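Flagellar biosynthesis protein FlhA (Bacillus subtilis, PDB 3MIX) takes part in the export of flagellar proteins through the type III secretion system, this chain being its cytosolic domain. Local coordinates at residues F51-Y55 and G56-L60; V167-P170 and A171-V174. All coordinates share one frame; numbering follows the deposited sequence.

Contact 1 of 2, residues F51-Y55 and G56-L60; sequences FEFGY and GLIPL
Phe53 and Leu57 face each other across a strand-to-helix turn, where strand 49-53 ends and the chain winds through a short 3-10 turn at Tyr55 and Gly56 into helix 58-62. The tight side is apolar and inward. Here Phe53 CB lies 3.7 Å from Leu57 CB, with Leu57 CD1 a little farther off. The side chains of Phe53 and Ile58 cross at about a right angle, and Ile58 meets the ring at its edge: Ile58 CG1 lies in the ring plane, 3.9 Å from Phe53 CE2. The first torsion of Phe53 (chi1 52°) sets CG between its own N and carbonyl carbon, which turns the ring along the turn so that CD2 and CE2 also pass close to the carbonyl of Leu57. Outside the turn, Tyr104 of strand 103-108 and Leu118 touch Leu57, and Ile93 touches Phe53.

Two i to i+3 backbone bonds hold the bend, as expected of a 3-10 turn. Leu57 N reaches Gly54 O at 3.1 Å, and Ile58 N reaches Tyr55 O at 3.3 Å. Leu57 takes the N-cap position of the helix.

The outer side is looser. The Tyr55 side chain heads away from the turn and is exposed, its ring passing obliquely by Gly56 N, and between side chains it offers Ile58 little more than its CB, 4.3 Å from Ile58 CD1. Ile58 instead lays its stem on the backbone, where CG1 comes to 3.4 Å from Tyr55 O.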
ATOM      1  N   PHE A  51      17.493  -3.068  -4.153  1.00 22.71           N
ATOM      2  CA  PHE A  51      18.092  -1.760  -4.033  1.00 24.99           C
ATOM      3  C   PHE A  51      19.436  -1.799  -4.750  1.00 28.14           C
ATOM      4  O   PHE A  51      20.327  -2.575  -4.384  1.00 28.17           O
ATOM      5  CB  PHE A  51      18.272  -1.385  -2.561  1.00 25.30           C
ATOM      6  CG  PHE A  51      18.875  -0.028  -2.348  1.00 26.90           C
ATOM      7  CD1 PHE A  51      18.079   1.115  -2.366  1.00 26.74           C
ATOM      8  CD2 PHE A  51      20.232   0.112  -2.125  1.00 28.47           C
ATOM      9  CE1 PHE A  51      18.628   2.365  -2.169  1.00 26.23           C
ATOM     10  CE2 PHE A  51      20.791   1.376  -1.929  1.00 30.04           C
ATOM     11  CZ  PHE A  51      19.990   2.493  -1.948  1.00 28.12           C
ATOM     12  N   GLU A  52      19.539  -0.966  -5.786  1.00 30.44           N
ATOM     13  CA  GLU A  52      20.688  -0.877  -6.658  1.00 33.83           C
ATOM     14  C   GLU A  52      21.327   0.499  -6.591  1.00 36.39           C
ATOM     15  O   GLU A  52      20.633   1.518  -6.547  1.00 36.12           O
ATOM     16  CB  GLU A  52      20.266  -1.150  -8.097  1.00 34.28           C
ATOM     17  CG  GLU A  52      19.754  -2.562  -8.321  1.00 34.91           C
ATOM     18  CD  GLU A  52      19.472  -2.862  -9.783  1.00 39.83           C
ATOM     19  OE1 GLU A  52      19.686  -1.977 -10.645  1.00 40.71           O
ATOM     20  OE2 GLU A  52      19.021  -3.998 -10.072  1.00 42.33           O
ATOM     21  N   PHE A  53      22.656   0.516  -6.611  1.00 39.32           N
ATOM     22  CA  PHE A  53      23.429   1.748  -6.451  1.00 42.21           C
ATOM     23  C   PHE A  53      24.681   1.788  -7.341  1.00 44.79           C
ATOM     24  O   PHE A  53      25.237   0.751  -7.700  1.00 45.04           O
ATOM     25  CB  PHE A  53      23.832   1.924  -4.986  1.00 42.34           C
ATOM     26  CG  PHE A  53      24.521   0.721  -4.403  1.00 43.68           C
ATOM     27  CD1 PHE A  53      23.777  -0.376  -3.945  1.00 43.58           C
ATOM     28  CD2 PHE A  53      25.907   0.672  -4.317  1.00 45.54           C
ATOM     29  CE1 PHE A  53      24.412  -1.492  -3.415  1.00 43.54           C
ATOM     30  CE2 PHE A  53      26.554  -0.439  -3.793  1.00 46.30           C
ATOM     31  CZ  PHE A  53      25.803  -1.526  -3.334  1.00 45.35           C
ATOM     32  N   GLY A  54      25.114   2.998  -7.687  1.00 47.10           N
ATOM     33  CA  GLY A  54      26.383   3.201  -8.381  1.00 49.82           C
ATOM     34  C   GLY A  54      27.534   3.070  -7.395  1.00 51.49           C
ATOM     35  O   GLY A  54      27.312   2.939  -6.181  1.00 50.41           O
ATOM     36  N   TYR A  55      28.761   3.126  -7.910  1.00 54.01           N
ATOM     37  CA  TYR A  55      29.946   2.815  -7.111  1.00 55.70           C
ATOM     38  C   TYR A  55      30.221   3.831  -6.009  1.00 57.07           C
ATOM     39  O   TYR A  55      30.823   3.489  -4.989  1.00 57.50           O
ATOM     40  CB  TYR A  55      31.180   2.592  -7.997  1.00 58.37           C
ATOM     41  CG  TYR A  55      31.744   3.838  -8.663  1.00 61.46           C
ATOM     42  CD1 TYR A  55      32.534   4.742  -7.946  1.00 63.53           C
ATOM     43  CD2 TYR A  55      31.496   4.105 -10.013  1.00 62.06           C
ATOM     44  CE1 TYR A  55      33.049   5.882  -8.549  1.00 67.68           C
ATOM     45  CE2 TYR A  55      32.014   5.244 -10.629  1.00 66.00           C
ATOM     46  CZ  TYR A  55      32.790   6.130  -9.891  1.00 68.47           C
ATOM     47  OH  TYR A  55      33.313   7.263 -10.493  1.00 72.94           O
ATOM     48  N   GLY A  56      29.771   5.069  -6.209  1.00 57.89           N
ATOM     49  CA  GLY A  56      29.876   6.104  -5.182  1.00 59.78           C
ATOM     50  C   GLY A  56      29.121   5.785  -3.901  1.00 58.77           C
ATOM     51  O   GLY A  56      29.440   6.319  -2.840  1.00 59.86           O
ATOM     52  N   LEU A  57      28.119   4.909  -3.991  1.00 56.81           N
ATOM     53  CA  LEU A  57      27.287   4.590  -2.831  1.00 55.93           C
ATOM     54  C   LEU A  57      27.717   3.302  -2.111  1.00 55.98           C
ATOM     55  O   LEU A  57      26.977   2.766  -1.289  1.00 54.20           O
ATOM     56  CB  LEU A  57      25.795   4.565  -3.219  1.00 53.27           C
ATOM     57  CG  LEU A  57      25.235   5.811  -3.934  1.00 53.60           C
ATOM     58  CD1 LEU A  57      23.718   5.761  -3.998  1.00 49.93           C
ATOM     59  CD2 LEU A  57      25.687   7.121  -3.285  1.00 55.27           C
ATOM     60  N   ILE A  58      28.923   2.826  -2.422  1.00 58.58           N
ATOM     61  CA  ILE A  58      29.499   1.643  -1.768  1.00 59.32           C
ATOM     62  C   ILE A  58      29.753   1.830  -0.255  1.00 60.76           C
ATOM     63  O   ILE A  58      29.477   0.910   0.516  1.00 59.88           O
ATOM     64  CB  ILE A  58      30.772   1.118  -2.512  1.00 61.16           C
ATOM     65  CG1 ILE A  58      30.358   0.378  -3.790  1.00 59.62           C
ATOM     66  CG2 ILE A  58      31.605   0.196  -1.617  1.00 62.02           C
ATOM     67  CD1 ILE A  58      31.504  -0.095  -4.670  1.00 59.83           C
ATOM     68  N   PRO A  59      30.260   3.011   0.176  1.00 63.46           N
ATOM     69  CA  PRO A  59      30.500   3.196   1.618  1.00 65.12           C
ATOM     70  C   PRO A  59      29.272   2.971   2.512  1.00 63.60           C
ATOM     71  O   PRO A  59      29.400   2.346   3.566  1.00 63.50           O
ATOM     72  CB  PRO A  59      30.981   4.651   1.714  1.00 67.36           C
ATOM     73  CG  PRO A  59      31.595   4.922   0.397  1.00 68.33           C
ATOM     74  CD  PRO A  59      30.737   4.177  -0.596  1.00 65.29           C
ATOM     75  N   LEU A  60      28.103   3.461   2.102  1.00 62.83           N
ATOM     76  CA  LEU A  60      26.894   3.230   2.900  1.00 62.29           C
ATOM     77  C   LEU A  60      26.389   1.791   2.829  1.00 60.96           C
ATOM     78  O   LEU A  60      25.825   1.293   3.792  1.00 59.55           O
ATOM     79  CB  LEU A  60      25.771   4.231   2.604  1.00 61.28           C
ATOM     80  CG  LEU A  60      24.869   4.124   1.380  1.00 59.63           C
ATOM     81  CD1 LEU A  60      23.432   4.349   1.782  1.00 57.62           C
ATOM     82  CD2 LEU A  60      25.298   5.149   0.360  1.00 62.44           C
TER

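Contact 2 of 2, residues V167-P170 and A171-V174; sequences VVDP and ASVV
Asp169 and Ser172 meet at the N-terminus of helix 170-189, with Asp169 in the N-cap position and Pro170 opening the first turn. Ala171 comes first: its CB is 4.2 Å from Asp169 OD2. Ser172 packs more closely. Its N makes a weak, bent bond of 3.1 Å to Asp169 O (123° at the hydrogen), and its CB is pressed to 3.4 Å from Val168 CG1, tighter than usual for two carbons. That methyl reaches the helix because it lies trans to Val168 N (chi1 -161°). The Asp169 carboxylate hangs beside this residue, OD2 3.7 Å from Ser172 OG, a loose approach.

Val173 gives the first regular helical bond, its N 3.1 Å from Asp169 O, which thereby accepts two amides, the Ser172 one only weakly. Its CG2 also comes close to Asp169 O and touches Val168 CG1 at 4.0 Å, the two valines slanting across each other. Val174 continues the pattern: its N bonds to Pro170 O at 3.0 Å.

Around this first turn, Arg72 of helix 69-84 packs on Asp169, Ala171 and Ser172. Leu118, just past strand 111-117, meets Pro170 and Val174, and Val168 bonds through its backbone to Leu124.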
ATOM      1  N   VAL A 167      17.703  19.509   8.838  1.00 79.63           N
ATOM      2  CA  VAL A 167      18.915  18.920   8.239  1.00 78.80           C
ATOM      3  C   VAL A 167      18.961  17.389   8.350  1.00 75.18           C
ATOM      4  O   VAL A 167      18.862  16.835   9.451  1.00 74.32           O
ATOM      5  CB  VAL A 167      20.210  19.511   8.857  1.00 82.02           C
ATOM      6  CG1 VAL A 167      21.414  19.189   7.983  1.00 82.32           C
ATOM      7  CG2 VAL A 167      20.088  21.025   9.063  1.00 85.77           C
ATOM      8  N   VAL A 168      19.131  16.726   7.201  1.00 72.82           N
ATOM      9  CA  VAL A 168      19.070  15.256   7.104  1.00 69.22           C
ATOM     10  C   VAL A 168      20.324  14.672   6.434  1.00 68.85           C
ATOM     11  O   VAL A 168      20.719  15.103   5.347  1.00 69.48           O
ATOM     12  CB  VAL A 168      17.822  14.769   6.298  1.00 66.40           C
ATOM     13  CG1 VAL A 168      17.530  13.321   6.602  1.00 63.84           C
ATOM     14  CG2 VAL A 168      16.590  15.609   6.590  1.00 67.17           C
ATOM     15  N   ASP A 169      20.933  13.681   7.079  1.00 67.45           N
ATOM     16  CA  ASP A 169      22.062  12.962   6.484  1.00 67.19           C
ATOM     17  C   ASP A 169      21.589  11.969   5.398  1.00 63.73           C
ATOM     18  O   ASP A 169      20.428  11.568   5.391  1.00 61.25           O
ATOM     19  CB  ASP A 169      22.893  12.267   7.568  1.00 68.03           C
ATOM     20  CG  ASP A 169      22.053  11.428   8.490  1.00 66.91           C
ATOM     21  OD1 ASP A 169      21.398  12.006   9.389  1.00 68.94           O
ATOM     22  OD2 ASP A 169      22.051  10.190   8.317  1.00 66.88           O
ATOM     23  N   PRO A 170      22.488  11.581   4.473  1.00 63.38           N
ATOM     24  CA  PRO A 170      22.080  10.874   3.252  1.00 60.74           C
ATOM     25  C   PRO A 170      21.441   9.510   3.500  1.00 57.22           C
ATOM     26  O   PRO A 170      20.476   9.134   2.820  1.00 55.13           O
ATOM     27  CB  PRO A 170      23.401  10.708   2.492  1.00 62.33           C
ATOM     28  CG  PRO A 170      24.310  11.764   3.077  1.00 65.63           C
ATOM     29  CD  PRO A 170      23.946  11.777   4.516  1.00 65.69           C
ATOM     30  N   ALA A 171      21.979   8.780   4.472  1.00 56.16           N
ATOM     31  CA  ALA A 171      21.478   7.464   4.806  1.00 52.68           C
ATOM     32  C   ALA A 171      20.023   7.558   5.281  1.00 50.60           C
ATOM     33  O   ALA A 171      19.219   6.661   5.021  1.00 48.29           O
ATOM     34  CB  ALA A 171      22.357   6.834   5.851  1.00 53.55           C
ATOM     35  N   SER A 172      19.701   8.658   5.958  1.00 50.99           N
ATOM     36  CA  SER A 172      18.342   8.958   6.392  1.00 49.45           C
ATOM     37  C   SER A 172      17.444   9.327   5.222  1.00 47.81           C
ATOM     38  O   SER A 172      16.285   8.924   5.188  1.00 45.98           O
ATOM     39  CB  SER A 172      18.324  10.087   7.431  1.00 51.71           C
ATOM     40  OG  SER A 172      18.461   9.576   8.738  1.00 52.26           O
ATOM     41  N   VAL A 173      17.975  10.098   4.275  1.00 48.43           N
ATOM     42  CA  VAL A 173      17.224  10.428   3.061  1.00 47.30           C
ATOM     43  C   VAL A 173      16.783   9.150   2.329  1.00 44.40           C
ATOM     44  O   VAL A 173      15.611   9.010   1.985  1.00 42.60           O
ATOM     45  CB  VAL A 173      18.018  11.345   2.104  1.00 49.32           C
ATOM     46  CG1 VAL A 173      17.164  11.741   0.904  1.00 48.53           C
ATOM     47  CG2 VAL A 173      18.497  12.589   2.840  1.00 52.32           C
ATOM     48  N   VAL A 174      17.724   8.227   2.116  1.00 43.37           N
ATOM     49  CA  VAL A 174      17.438   6.988   1.396  1.00 40.99           C
ATOM     50  C   VAL A 174      16.522   6.072   2.215  1.00 38.70           C
ATOM     51  O   VAL A 174      15.666   5.392   1.654  1.00 36.33           O
ATOM     52  CB  VAL A 174      18.744   6.271   0.863  1.00 41.58           C
ATOM     53  CG1 VAL A 174      19.717   5.928   2.013  1.00 41.96           C
ATOM     54  CG2 VAL A 174      18.389   5.013   0.081  1.00 40.57           C
TER

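From the N terminus, contact 1 comes first: residues 51-60 close the short turn that carries strand 49-53 into helix 58-62. The chain then runs through helix 69-84 and strands 92-95, 103-108 and 111-117 and, after an unmodelled loop (126-165), reaches contact 2, at 167-174, which starts helix 170-189. The two are in series, neither nested nor crossed, with centres about 14 Å apart. They nevertheless touch: Phe51 CE1 is 3.5 Å from Val174 CG2, and Leu60 CD1 is 4.0 Å from Val174 CG1. Val174 thus packs against both the strand and the helix joined by contact 1, bringing the start of helix 170-189 against the four-stranded mixed sheet.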